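Local atomic coordinates of 6-aminohexanoate-cyclic-dimer hydrolase (Arthrobacter sp., PDB entry 3A2Q), a protein that hydrolyses one amide bond of the cyclic dimer of 6-aminohexanoate, a nylon-6 by-product, to give the linear dimer. Residues S307-Y312 / F424-N429; P300-D305 / R367-K372; Q8-Q13 / L162-H167; I22-L27 / P63-P68; R191-P196 / V228-R233. The protein carries 1 engineered substitution. All blocks are in the same frame, centred on the assembly; numbering follows the deposited sequence.

Interaction 1. Residues S307-Y312 / F424-N429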
# COMPACT_ATOMS: atom_id res chain seq x y z
N SER A 307 -2.57 -5.59 -21.95
CA SER A 307 -3.90 -5.53 -22.56
C SER A 307 -4.99 -5.59 -21.50
O SER A 307 -6.05 -4.97 -21.63
CB SER A 307 -4.09 -6.69 -23.54
OG SER A 307 -3.19 -6.59 -24.62
N PHE A 308 -4.72 -6.35 -20.44
CA PHE A 308 -5.67 -6.53 -19.35
C PHE A 308 -6.08 -5.23 -18.68
O PHE A 308 -7.18 -5.14 -18.11
CB PHE A 308 -5.05 -7.46 -18.29
CG PHE A 308 -3.94 -6.81 -17.50
CD1 PHE A 308 -4.23 -6.03 -16.39
CD2 PHE A 308 -2.61 -6.97 -17.88
CE1 PHE A 308 -3.20 -5.41 -15.66
CE2 PHE A 308 -1.58 -6.36 -17.17
CZ PHE A 308 -1.88 -5.58 -16.05
N LEU A 309 -5.21 -4.22 -18.72
CA LEU A 309 -5.52 -2.96 -18.06
C LEU A 309 -6.81 -2.33 -18.58
O LEU A 309 -7.50 -1.63 -17.84
CB LEU A 309 -4.36 -1.98 -18.20
CG LEU A 309 -4.34 -0.85 -17.16
CD1 LEU A 309 -4.29 -1.45 -15.75
CD2 LEU A 309 -3.13 0.04 -17.38
N LYS A 310 -7.14 -2.58 -19.84
CA LYS A 310 -8.36 -2.02 -20.41
C LYS A 310 -9.56 -2.64 -19.69
O LYS A 310 -10.49 -1.94 -19.30
CB LYS A 310 -8.45 -2.33 -21.91
CG LYS A 310 -9.65 -1.69 -22.59
CD LYS A 310 -9.76 -2.13 -24.04
CE LYS A 310 -10.98 -1.52 -24.70
NZ LYS A 310 -12.24 -1.88 -23.99
N ASP A 311 -9.50 -3.95 -19.51
CA ASP A 311 -10.56 -4.70 -18.83
C ASP A 311 -10.63 -4.29 -17.36
O ASP A 311 -11.71 -4.19 -16.79
CB ASP A 311 -10.29 -6.20 -18.92
CG ASP A 311 -10.25 -6.70 -20.34
OD1 ASP A 311 -11.29 -6.62 -21.04
OD2 ASP A 311 -9.17 -7.17 -20.77
N TYR A 312 -9.47 -4.08 -16.75
CA TYR A 312 -9.41 -3.68 -15.36
C TYR A 312 -10.06 -2.30 -15.18
O TYR A 312 -10.77 -2.06 -14.20
CB TYR A 312 -7.95 -3.65 -14.90
CG TYR A 312 -7.76 -3.42 -13.42
CD1 TYR A 312 -8.43 -4.20 -12.48
CD2 TYR A 312 -6.90 -2.42 -12.96
CE1 TYR A 312 -8.24 -4.00 -11.11
CE2 TYR A 312 -6.71 -2.21 -11.60
CZ TYR A 312 -7.38 -3.00 -10.69
OH TYR A 312 -7.20 -2.78 -9.34
N PHE A 424 4.64 -1.49 -13.05
CA PHE A 424 5.33 -2.66 -12.51
C PHE A 424 4.68 -3.24 -11.23
O PHE A 424 5.15 -4.24 -10.69
CB PHE A 424 6.79 -2.33 -12.21
CG PHE A 424 7.69 -2.34 -13.42
CD1 PHE A 424 7.16 -2.28 -14.71
CD2 PHE A 424 9.07 -2.38 -13.27
CE1 PHE A 424 8.00 -2.24 -15.83
CE2 PHE A 424 9.92 -2.34 -14.38
CZ PHE A 424 9.38 -2.27 -15.66
N THR A 425 3.61 -2.61 -10.75
CA THR A 425 2.95 -3.12 -9.55
C THR A 425 1.59 -3.75 -9.85
O THR A 425 1.22 -4.77 -9.26
CB THR A 425 2.75 -2.01 -8.48
OG1 THR A 425 2.22 -0.83 -9.10
CG2 THR A 425 4.07 -1.68 -7.79
N VAL A 426 0.84 -3.16 -10.77
CA VAL A 426 -0.49 -3.65 -11.09
C VAL A 426 -0.60 -5.11 -11.57
O VAL A 426 -1.60 -5.78 -11.29
CB VAL A 426 -1.21 -2.70 -12.09
CG1 VAL A 426 -0.64 -2.84 -13.47
CG2 VAL A 426 -2.70 -2.97 -12.08
N PRO A 427 0.41 -5.63 -12.28
CA PRO A 427 0.26 -7.03 -12.72
C PRO A 427 0.05 -8.00 -11.56
O PRO A 427 -0.62 -9.02 -11.70
CB PRO A 427 1.57 -7.31 -13.45
CG PRO A 427 2.03 -5.97 -13.91
CD PRO A 427 1.70 -5.08 -12.73
N PHE A 428 0.62 -7.68 -10.40
CA PHE A 428 0.51 -8.56 -9.25
C PHE A 428 -0.75 -8.40 -8.43
O PHE A 428 -1.05 -9.22 -7.57
CB PHE A 428 1.79 -8.43 -8.43
CG PHE A 428 3.02 -8.60 -9.28
CD1 PHE A 428 3.28 -9.83 -9.87
CD2 PHE A 428 3.79 -7.50 -9.65
CE1 PHE A 428 4.28 -9.97 -10.83
CE2 PHE A 428 4.79 -7.63 -10.61
CZ PHE A 428 5.04 -8.86 -11.21
N ASN A 429 -1.51 -7.33 -8.70
CA ASN A 429 -2.79 -7.16 -8.05
C ASN A 429 -3.69 -8.12 -8.82
O ASN A 429 -4.59 -8.74 -8.26
CB ASN A 429 -3.36 -5.75 -8.24
CG ASN A 429 -2.64 -4.73 -7.41
OD1 ASN A 429 -1.69 -4.10 -7.86
ND2 ASN A 429 -3.08 -4.56 -6.16
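Val426 meets Phe308 and Tyr312 with both of its methyl groups, and the torsions set which methyl goes where. In Val426 a chi1 of 74° lodges CG1 between the backbone N and the carbonyl carbon, while CG2 stands anti to the N. Phe308 has its CG in the same kind of place, chi1 72°, whereas in Tyr312 CG is anti to the backbone N.

Phe308 and Val426 then reach toward each other tip to tip: CZ of Phe308 comes 4.0 Å from Val426 CG1, and the methyl lies at the edge of the ring, in its plane. Tyr312 instead slides past Val426 in the opposite direction, its CE2 4.1 Å from Val426 CG2. Leu309 CD1 approaches that same methyl at 4.3 Å. A branched valine suits the spot because its two methyls serve different neighbours. Pro427 adds its CA, 4.2 Å from Phe308 CZ. No hydrogen bond joins the segments; the contact is apolar and buried.

Two polar groups at its margin find partners outside: Tyr312 OH makes a weak hydrogen bond to Ala171 O, and Asn429 ND2 is bound by Asp170 OD1 and Ala209 O. The side chain of Tyr312 lies about 5 Å from bound 6-aminohexanoic acid, consistent with the packing backing the substrate pocket of this amidase. The contact joins helix 308-331 to helix 427-431, with helix 356-378 alongside, touching Tyr312 through Leu366.

Interaction 2. Residues P300-D305 / R367-K372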
# COMPACT_ATOMS: atom_id res chain seq x y z
N PRO A 300 8.45 -13.14 -16.33
CA PRO A 300 7.25 -13.74 -16.93
C PRO A 300 6.94 -13.03 -18.24
O PRO A 300 6.79 -11.81 -18.26
CB PRO A 300 6.17 -13.50 -15.87
CG PRO A 300 6.95 -13.36 -14.58
CD PRO A 300 8.17 -12.58 -14.99
N GLU A 301 6.83 -13.78 -19.33
CA GLU A 301 6.55 -13.13 -20.61
C GLU A 301 5.24 -12.38 -20.59
O GLU A 301 5.04 -11.45 -21.37
CB GLU A 301 6.56 -14.14 -21.76
CG GLU A 301 5.55 -15.26 -21.67
CD GLU A 301 5.58 -16.14 -22.91
OE1 GLU A 301 6.69 -16.57 -23.30
OE2 GLU A 301 4.50 -16.41 -23.48
N ALA A 302 4.35 -12.77 -19.68
CA ALA A 302 3.05 -12.10 -19.56
C ALA A 302 3.24 -10.63 -19.23
O ALA A 302 2.38 -9.80 -19.53
CB ALA A 302 2.22 -12.77 -18.48
N LEU A 303 4.36 -10.29 -18.59
CA LEU A 303 4.62 -8.91 -18.23
C LEU A 303 4.82 -8.02 -19.46
O LEU A 303 4.77 -6.79 -19.36
CB LEU A 303 5.83 -8.80 -17.29
CG LEU A 303 5.64 -9.44 -15.90
CD1 LEU A 303 6.82 -9.09 -15.01
CD2 LEU A 303 4.35 -8.93 -15.27
N GLY A 304 5.01 -8.64 -20.62
CA GLY A 304 5.20 -7.87 -21.84
C GLY A 304 3.87 -7.43 -22.42
O GLY A 304 3.82 -6.74 -23.44
N ASP A 305 2.79 -7.81 -21.75
CA ASP A 305 1.45 -7.48 -22.20
C ASP A 305 0.67 -6.76 -21.10
O ASP A 305 0.68 -7.18 -19.94
CB ASP A 305 0.73 -8.78 -22.62
CG ASP A 305 -0.74 -8.59 -22.93
OD1 ASP A 305 -1.09 -7.65 -23.68
OD2 ASP A 305 -1.56 -9.39 -22.43
N ARG A 367 -8.60 -13.15 -14.68
CA ARG A 367 -8.23 -14.49 -14.25
C ARG A 367 -7.28 -15.12 -15.26
O ARG A 367 -6.32 -15.77 -14.90
CB ARG A 367 -9.47 -15.38 -14.09
CG ARG A 367 -10.58 -14.81 -13.21
CD ARG A 367 -10.05 -14.17 -11.93
NE ARG A 367 -11.16 -13.73 -11.08
CZ ARG A 367 -11.10 -12.70 -10.23
NH1 ARG A 367 -9.99 -11.98 -10.12
NH2 ARG A 367 -12.17 -12.40 -9.50
N TYR A 368 -7.56 -14.92 -16.55
CA TYR A 368 -6.71 -15.49 -17.58
C TYR A 368 -5.31 -14.90 -17.52
O TYR A 368 -4.32 -15.62 -17.63
CB TYR A 368 -7.32 -15.30 -18.97
CG TYR A 368 -8.24 -16.44 -19.38
CD1 TYR A 368 -7.78 -17.75 -19.38
CD2 TYR A 368 -9.57 -16.20 -19.74
CE1 TYR A 368 -8.61 -18.81 -19.74
CE2 TYR A 368 -10.41 -17.26 -20.11
CZ TYR A 368 -9.93 -18.57 -20.10
OH TYR A 368 -10.74 -19.62 -20.44
N TYR A 369 -5.22 -13.59 -17.31
CA TYR A 369 -3.91 -12.94 -17.24
C TYR A 369 -3.16 -13.45 -16.01
O TYR A 369 -1.97 -13.75 -16.08
CB TYR A 369 -4.07 -11.43 -17.16
CG TYR A 369 -2.74 -10.71 -17.21
CD1 TYR A 369 -2.02 -10.62 -18.40
CD2 TYR A 369 -2.18 -10.16 -16.06
CE1 TYR A 369 -0.77 -10.00 -18.44
CE2 TYR A 369 -0.94 -9.54 -16.09
CZ TYR A 369 -0.24 -9.46 -17.28
OH TYR A 369 0.99 -8.84 -17.30
N ALA A 370 -3.87 -13.56 -14.89
CA ALA A 370 -3.27 -14.06 -13.65
C ALA A 370 -2.60 -15.39 -13.94
O ALA A 370 -1.48 -15.65 -13.51
CB ALA A 370 -4.34 -14.23 -12.58
N GLY A 371 -3.30 -16.25 -14.67
CA GLY A 371 -2.75 -17.55 -14.99
C GLY A 371 -1.46 -17.45 -15.79
O GLY A 371 -0.49 -18.15 -15.49
N LYS A 372 -1.44 -16.59 -16.80
CA LYS A 372 -0.24 -16.43 -17.62
C LYS A 372 0.93 -16.00 -16.76
O LYS A 372 2.05 -16.50 -16.91
CB LYS A 372 -0.47 -15.40 -18.74
CG LYS A 372 -1.55 -15.79 -19.75
CD LYS A 372 -1.47 -14.94 -21.01
CE LYS A 372 -1.56 -13.45 -20.70
NZ LYS A 372 -1.29 -12.61 -21.91
O HOH W 1 4.16 -15.34 -18.06
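Tyr369 and Lys372, one turn apart on helix 356-378, receive the short 3-10 segment 301-304 that precedes helix 308-331 in this amidase fold.

The hydrogen bonding centres on one carbonyl. Tyr369 OH donates to Ala302 O at 2.8 Å, standing well above the carbonyl plane, 61° out of it. Asp305 N reaches the same oxygen from the opposite face, so Ala302 O is gripped by two donors. In Tyr369 CG is anti to the backbone N, chi1 -175°. Tyrosine suits the place as a long flat side chain ending in a donor: the hydroxyl makes the hydrogen bond, and CE1 also lies close to Ala302 O. A water accepts from Ala302 N and donates to Lys372 O, bridging the two backbones.

Charge enters through Lys372, whose NZ forms a salt bridge with Asp305 OD2; its hydrogen bond is weak at 3.3 Å. The lysine chain bends at chi3, and the two side chains cross at about a right angle. The other carboxylate oxygen, Asp305 OD1, is hydrogen-bonded to Ser307 OG.

Apolar contacts complete the meeting. Alanine is small enough to let the backbones come close: its CB lies 3.8 Å from Lys372 CB and 4.1 Å from Tyr369 CE1. Leu303, whose side chain also touches Pro427 and Phe428 of helix 427-431, crosses the tyrosine at about a right angle, its CD2 3.9 Å from Tyr369 OH.

Interaction 3. Residues Q8-Q13 / L162-H167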
# COMPACT_ATOMS: atom_id res chain seq x y z
N GLN A 8 13.00 3.94 15.98
CA GLN A 8 13.05 2.52 16.29
C GLN A 8 11.82 1.89 15.64
O GLN A 8 10.78 2.54 15.55
CB GLN A 8 12.98 2.31 17.81
CG GLN A 8 14.01 3.11 18.60
CD GLN A 8 15.34 2.38 18.73
OE1 GLN A 8 15.46 1.42 19.49
NE2 GLN A 8 16.34 2.84 17.99
N ASP A 9 11.91 0.64 15.19
CA ASP A 9 10.73 0.02 14.57
C ASP A 9 9.71 -0.37 15.63
O ASP A 9 9.94 -0.18 16.83
CB ASP A 9 11.12 -1.18 13.70
CG ASP A 9 11.76 -2.31 14.48
OD1 ASP A 9 11.60 -2.36 15.72
OD2 ASP A 9 12.41 -3.16 13.84
N ALA A 10 8.58 -0.91 15.20
CA ALA A 10 7.52 -1.31 16.13
C ALA A 10 7.96 -2.36 17.14
O ALA A 10 7.59 -2.29 18.31
CB ALA A 10 6.31 -1.81 15.35
N THR A 11 8.76 -3.32 16.69
CA THR A 11 9.24 -4.38 17.57
C THR A 11 10.11 -3.80 18.69
O THR A 11 9.95 -4.17 19.85
CB THR A 11 10.05 -5.43 16.79
OG1 THR A 11 9.22 -6.02 15.78
CG2 THR A 11 10.55 -6.52 17.73
N ALA A 12 11.01 -2.90 18.33
CA ALA A 12 11.90 -2.29 19.32
C ALA A 12 11.12 -1.36 20.25
O ALA A 12 11.42 -1.29 21.44
CB ALA A 12 13.02 -1.52 18.62
N GLN A 13 10.14 -0.65 19.71
CA GLN A 13 9.33 0.26 20.53
C GLN A 13 8.48 -0.51 21.52
O GLN A 13 8.22 -0.03 22.63
CB GLN A 13 8.43 1.11 19.64
CG GLN A 13 9.16 2.22 18.92
CD GLN A 13 8.22 3.13 18.18
OE1 GLN A 13 7.16 3.48 18.69
NE2 GLN A 13 8.60 3.54 16.98
N LEU A 162 5.87 9.19 12.24
CA LEU A 162 4.66 9.59 12.96
C LEU A 162 4.08 8.32 13.60
O LEU A 162 3.21 8.39 14.46
CB LEU A 162 3.65 10.23 12.01
CG LEU A 162 4.17 11.35 11.11
CD1 LEU A 162 3.00 12.03 10.43
CD2 LEU A 162 4.97 12.35 11.92
N SER A 163 4.60 7.18 13.16
CA SER A 163 4.21 5.85 13.65
C SER A 163 5.18 4.86 13.02
O SER A 163 5.68 5.08 11.92
CB SER A 163 2.78 5.50 13.24
OG SER A 163 1.84 6.20 14.03
N PRO A 164 5.48 3.75 13.72
CA PRO A 164 6.42 2.76 13.18
C PRO A 164 5.79 1.85 12.12
O PRO A 164 6.50 1.23 11.32
CB PRO A 164 6.86 1.98 14.42
CG PRO A 164 5.66 2.07 15.31
CD PRO A 164 5.18 3.48 15.14
N VAL A 165 4.47 1.78 12.12
CA VAL A 165 3.74 0.95 11.17
C VAL A 165 2.41 1.60 10.81
O VAL A 165 1.89 2.42 11.57
CB VAL A 165 3.45 -0.45 11.75
CG1 VAL A 165 4.76 -1.12 12.15
CG2 VAL A 165 2.52 -0.35 12.93
N ALA A 166 1.85 1.23 9.66
CA ALA A 166 0.58 1.78 9.23
C ALA A 166 -0.11 0.87 8.24
O ALA A 166 0.51 -0.01 7.64
CB ALA A 166 0.80 3.15 8.60
N HIS A 167 -1.40 1.09 8.08
CA HIS A 167 -2.23 0.32 7.17
C HIS A 167 -2.46 1.09 5.87
O HIS A 167 -2.27 2.31 5.80
CB HIS A 167 -3.58 0.01 7.84
CG HIS A 167 -4.70 -0.19 6.87
ND1 HIS A 167 -5.34 0.85 6.24
CD2 HIS A 167 -5.29 -1.32 6.41
CE1 HIS A 167 -6.27 0.37 5.43
NE2 HIS A 167 -6.25 -0.95 5.51
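Pro164 presses its ring into a recess between Ala10 and Gln13, one turn apart at the start of helix 10-19. Its CB lies 3.5 Å from Ala10 N and equally near Gln13 NE2, while CG lies 3.9 Å from Ala10 CB. The compact, preformed ring suits a site bounded by a backbone NH and a flat amide.

Gln13 is the more elaborate partner. Its CG is anti to the carbonyl carbon and the chain runs extended beyond it, with CD anti to CA, chi2 -174°. At the end of this chain NE2 bonds back to the residues before its own helix, donating to Gln8 O at 2.8 Å in a nearly straight bond. Gln8 O lies close to the amide plane, so this bond fixes the amide's rotation, and Pro164 crosses the glutamine obliquely. A long side chain ending in a donor can thus pack on proline and tie down the residues before the helix.

Asp9 is the N-cap: its OD1 accepts from Ala12 N at 2.7 Å, nearly along the C-O axis. Its other oxygen, OD2, meets Arg220 in a salt bridge.

Val165 turns CG1, anti to its carbonyl carbon at chi1 -57°, to within 3.6 Å of Ala10 CB; the single methyl of alanine suits so close an approach.

The contact thus sets the N-terminal helix 10-19 against the entry to strand 165-170, with strand 68-72 alongside through Leu70 and Tyr69, and helix 219-229 touching both segments through Asp221.

Interaction 4. Residues I22-L27 / P63-P68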
# COMPACT_ATOMS: atom_id res chain seq x y z
N ILE A 22 10.69 2.69 28.82
CA ILE A 22 9.73 3.74 28.53
C ILE A 22 8.32 3.34 28.97
O ILE A 22 7.99 2.16 29.03
CB ILE A 22 9.70 4.05 27.02
CG1 ILE A 22 11.11 4.44 26.54
CG2 ILE A 22 8.73 5.19 26.74
CD1 ILE A 22 11.18 4.73 25.06
N SER A 23 7.50 4.35 29.26
CA SER A 23 6.13 4.12 29.67
C SER A 23 5.22 4.23 28.44
O SER A 23 5.61 4.81 27.43
CB SER A 23 5.72 5.16 30.71
OG SER A 23 4.35 5.03 31.05
N ARG A 24 4.02 3.68 28.54
CA ARG A 24 3.07 3.73 27.43
C ARG A 24 2.66 5.17 27.15
O ARG A 24 2.41 5.55 26.00
CB ARG A 24 1.82 2.92 27.76
CG ARG A 24 2.09 1.47 28.08
CD ARG A 24 0.81 0.71 28.34
NE ARG A 24 1.06 -0.70 28.60
CZ ARG A 24 0.11 -1.62 28.72
NH1 ARG A 24 -1.16 -1.28 28.61
NH2 ARG A 24 0.44 -2.88 28.95
N THR A 25 2.61 5.98 28.21
CA THR A 25 2.23 7.38 28.09
C THR A 25 3.37 8.17 27.47
O THR A 25 3.14 9.06 26.67
CB THR A 25 1.91 7.98 29.47
OG1 THR A 25 1.03 7.11 30.18
CG2 THR A 25 1.25 9.34 29.30
N GLU A 26 4.59 7.83 27.86
CA GLU A 26 5.77 8.51 27.34
C GLU A 26 5.85 8.32 25.83
O GLU A 26 5.90 9.28 25.07
CB GLU A 26 7.04 7.97 28.00
CG GLU A 26 7.30 8.53 29.39
CD GLU A 26 8.54 7.95 30.04
OE1 GLU A 26 9.05 8.56 31.00
OE2 GLU A 26 9.01 6.89 29.58
N LEU A 27 5.85 7.06 25.40
CA LEU A 27 5.92 6.73 23.98
C LEU A 27 4.78 7.41 23.22
O LEU A 27 5.01 8.06 22.20
CB LEU A 27 5.84 5.22 23.78
CG LEU A 27 5.88 4.71 22.33
CD1 LEU A 27 7.18 5.15 21.66
CD2 LEU A 27 5.77 3.19 22.33
N PRO A 63 1.76 -8.41 22.29
CA PRO A 63 3.14 -8.27 21.80
C PRO A 63 3.54 -6.85 21.37
O PRO A 63 4.72 -6.57 21.19
CB PRO A 63 3.21 -9.27 20.64
CG PRO A 63 1.78 -9.36 20.18
CD PRO A 63 1.01 -9.38 21.47
N PHE A 64 2.55 -5.98 21.18
CA PHE A 64 2.82 -4.60 20.77
C PHE A 64 2.03 -3.61 21.61
O PHE A 64 1.67 -2.53 21.15
CB PHE A 64 2.47 -4.42 19.29
CG PHE A 64 3.39 -5.16 18.36
CD1 PHE A 64 4.63 -4.62 18.03
CD2 PHE A 64 3.04 -6.41 17.86
CE1 PHE A 64 5.51 -5.32 17.20
CE2 PHE A 64 3.91 -7.11 17.04
CZ PHE A 64 5.15 -6.57 16.71
N ALA A 65 1.76 -3.97 22.86
CA ALA A 65 1.00 -3.10 23.76
C ALA A 65 1.60 -1.69 23.83
O ALA A 65 2.78 -1.53 24.15
CB ALA A 65 0.94 -3.71 25.15
N GLY A 66 0.79 -0.69 23.50
CA GLY A 66 1.25 0.69 23.56
C GLY A 66 1.82 1.28 22.28
O GLY A 66 2.02 2.49 22.19
N VAL A 67 2.10 0.44 21.28
CA VAL A 67 2.66 0.94 20.04
C VAL A 67 1.60 1.56 19.15
O VAL A 67 0.59 0.94 18.84
CB VAL A 67 3.37 -0.18 19.25
CG1 VAL A 67 4.03 0.41 18.00
CG2 VAL A 67 4.41 -0.86 20.12
N PRO A 68 1.82 2.82 18.72
CA PRO A 68 0.87 3.52 17.87
C PRO A 68 0.95 3.07 16.41
O PRO A 68 2.00 2.63 15.95
CB PRO A 68 1.28 4.99 18.02
CG PRO A 68 2.15 5.02 19.25
CD PRO A 68 2.89 3.73 19.16
O HOH W 2 1.00 4.08 24.42
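Arg24 lays one face of its guanidinium over Ala65, whose CB stands 3.9 Å above the plane and is offset toward the rim, nearest to NH2. In the same group NH1 donates to Ser57 O and, weakly, to Ala60 O. The arginine chain is extended from CG to NE, and beyond it NH2 is the atom that meets the Ala65 methyl. Alanine suits the spot below the cation, offering a single methyl to the flat face.

Ala65 and Gly66 are the central residues of a type II beta turn from Phe64 to Val67, closed by Val67 N to Phe64 O at 3.0 Å. With a positive phi of 92°, Gly66 has the conformation for which glycine is commonly chosen, since a CB would be jammed against the preceding carbonyl oxygen. Lacking one, it lets the backbones approach to 5.2 Å between Arg24 CA and Gly66 CA. Facing the turn is the start of helix 24-42, opened by a capping box: Ser23 N donates to Glu26 OE2 at 3.0 Å, and Thr25 N gives Ser23 OG a weak bond.

Leu27 supplies the apolar part. Its CG is anti to the backbone N, chi1 179°, and its CD2 comes 3.8 Å from Gly66 O and 4.3 Å from Pro68 CD, where the chain enters strand 68-72. No direct hydrogen bond crosses between the segments. Instead one water donates to both Arg24 O, at 2.6 Å, and Gly66 O.

Interaction 5. Residues R191-P196 / V228-R233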
# COMPACT_ATOMS: atom_id res chain seq x y z
N ARG A 191 -3.42 -12.44 -2.23
CA ARG A 191 -4.85 -12.14 -2.22
C ARG A 191 -5.52 -13.04 -1.18
O ARG A 191 -5.25 -14.24 -1.13
CB ARG A 191 -5.44 -12.41 -3.61
CG ARG A 191 -6.97 -12.37 -3.69
CD ARG A 191 -7.43 -12.69 -5.10
NE ARG A 191 -7.06 -11.64 -6.05
CZ ARG A 191 -6.65 -11.85 -7.29
NH1 ARG A 191 -6.55 -13.09 -7.77
NH2 ARG A 191 -6.36 -10.82 -8.07
N GLY A 192 -6.38 -12.46 -0.35
CA GLY A 192 -7.08 -13.24 0.65
C GLY A 192 -6.31 -13.47 1.94
O GLY A 192 -6.74 -14.26 2.78
N ARG A 193 -5.17 -12.80 2.10
CA ARG A 193 -4.38 -12.95 3.32
C ARG A 193 -4.98 -12.12 4.45
O ARG A 193 -5.16 -12.61 5.57
CB ARG A 193 -2.93 -12.51 3.08
CG ARG A 193 -2.02 -12.64 4.31
CD ARG A 193 -1.75 -14.10 4.66
NE ARG A 193 -0.99 -14.79 3.61
CZ ARG A 193 -0.92 -16.11 3.48
NH1 ARG A 193 -1.57 -16.90 4.33
NH2 ARG A 193 -0.22 -16.65 2.49
N ILE A 194 -5.27 -10.86 4.15
CA ILE A 194 -5.82 -9.93 5.15
C ILE A 194 -7.26 -9.56 4.86
O ILE A 194 -7.58 -9.09 3.78
CB ILE A 194 -5.00 -8.62 5.20
CG1 ILE A 194 -3.52 -8.94 5.46
CG2 ILE A 194 -5.57 -7.70 6.29
CD1 ILE A 194 -2.63 -7.71 5.57
N SER A 195 -8.14 -9.77 5.84
CA SER A 195 -9.55 -9.46 5.64
C SER A 195 -9.85 -7.96 5.65
O SER A 195 -9.38 -7.23 6.51
CB SER A 195 -10.40 -10.11 6.73
OG SER A 195 -11.75 -9.73 6.57
N PRO A 196 -10.65 -7.50 4.67
CA PRO A 196 -11.05 -6.09 4.54
C PRO A 196 -12.48 -5.94 5.08
O PRO A 196 -13.08 -4.87 4.98
CB PRO A 196 -11.02 -5.86 3.04
CG PRO A 196 -11.59 -7.16 2.54
CD PRO A 196 -10.92 -8.22 3.41
N VAL A 228 -0.61 -10.79 13.01
CA VAL A 228 -1.68 -10.11 13.72
C VAL A 228 -2.99 -9.99 12.93
O VAL A 228 -4.06 -10.29 13.45
CB VAL A 228 -1.25 -8.68 14.15
CG1 VAL A 228 -2.41 -7.97 14.84
CG2 VAL A 228 -0.05 -8.76 15.08
N VAL A 229 -2.90 -9.57 11.67
CA VAL A 229 -4.10 -9.33 10.88
C VAL A 229 -4.50 -10.34 9.81
O VAL A 229 -5.48 -10.12 9.11
CB VAL A 229 -4.03 -7.94 10.19
CG1 VAL A 229 -3.78 -6.86 11.23
CG2 VAL A 229 -2.91 -7.94 9.14
N SER A 230 -3.78 -11.44 9.68
CA SER A 230 -4.11 -12.43 8.66
C SER A 230 -5.15 -13.48 9.08
O SER A 230 -5.50 -13.59 10.25
CB SER A 230 -2.83 -13.14 8.20
OG SER A 230 -1.93 -12.23 7.60
N GLY A 231 -5.65 -14.23 8.10
CA GLY A 231 -6.62 -15.27 8.39
C GLY A 231 -8.01 -15.05 7.81
O GLY A 231 -8.45 -13.91 7.63
N HIS A 232 -8.69 -16.15 7.51
CA HIS A 232 -10.04 -16.09 6.94
C HIS A 232 -11.09 -15.64 7.96
O HIS A 232 -11.16 -16.19 9.06
CB HIS A 232 -10.45 -17.46 6.40
CG HIS A 232 -11.82 -17.47 5.79
ND1 HIS A 232 -12.11 -16.89 4.58
CD2 HIS A 232 -13.00 -17.97 6.25
CE1 HIS A 232 -13.40 -17.01 4.32
NE2 HIS A 232 -13.96 -17.66 5.32
N ARG A 233 -11.90 -14.66 7.58
CA ARG A 233 -12.96 -14.16 8.45
C ARG A 233 -14.28 -14.40 7.72
O ARG A 233 -14.30 -14.57 6.50
CB ARG A 233 -12.80 -12.65 8.74
CG ARG A 233 -11.45 -12.24 9.34
CD ARG A 233 -11.06 -13.06 10.57
NE ARG A 233 -12.00 -12.94 11.69
CZ ARG A 233 -12.03 -11.93 12.55
NH1 ARG A 233 -11.17 -10.92 12.44
NH2 ARG A 233 -12.91 -11.94 13.54
O HOH W 3 -7.84 -11.31 8.25
O HOH W 4 -7.71 -8.16 9.03
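Ile194 and Val229 meet at a slant, the isoleucine's CD1 coming 3.6 Å from Val229 CG2. In Ile194 a chi1 of -56° sets CG1 anti to the carbonyl carbon and CD1 is anti to CA, so the branch is extended. The shorter branch, CG2, rests against Val229 O. Two beta-branched residues suit this buried spot, where Phe103 of helix 102-110 covers both.

Arg193 sets its aliphatic part against Ser230, CG being 3.3 Å from Ser230 OG. The chain bends at chi2 and chi3, and its charged end leaves the contact for a salt bridge with Glu460 and a bond to Pro241 O; Ser230 OG turns to Leu226 O in the last helical turn.

Here helix 219-229 ends, and the chain leaving it runs beside the loop that follows strand 185-188 of the amidase sheet. Gly231 N donates to Arg193 O at 3.0 Å, with a C=O...N angle of 171°, and Ser230 CA adds a CH...O contact to the same oxygen. Gly231, at phi 115°, has backbone angles at which a CB would strike the preceding carbonyl oxygen.

Farther along, Ser195 CB meets Arg233 CG at 3.5 Å, while Ser195 OG is held by Asp236 and Arg233 folds away toward a cation-pi contact with Tyr102. Between the backbones, one water accepts from Ser195 N at 2.9 Å, within bonding distance of Val229 O and Gly231 O.

In the fold
Interactions 1 and 2 adjoin, their centres about 9 Å apart: the rings of Phe308 and Tyr369 meet, and Leu303 packs on Pro427, so helices 308-331, 356-378 and 427-431 share one cluster. Interaction 1 is buried and wholly apolar, nearest the substrate; interaction 2 adds hydrogen bonds and a salt bridge to an exposed lysine. Interactions 3 and 4 form a second pair on the opposite side of the chain's centre, joining the consecutive helices 10-19 and 24-42 to the chain around strands 165-170 and 68-72. Both are buried, begin at capped helices and pack prolines. Interaction 5, only partly buried and the most hydrated, reaches interaction 1 through Arg191 and Asn429.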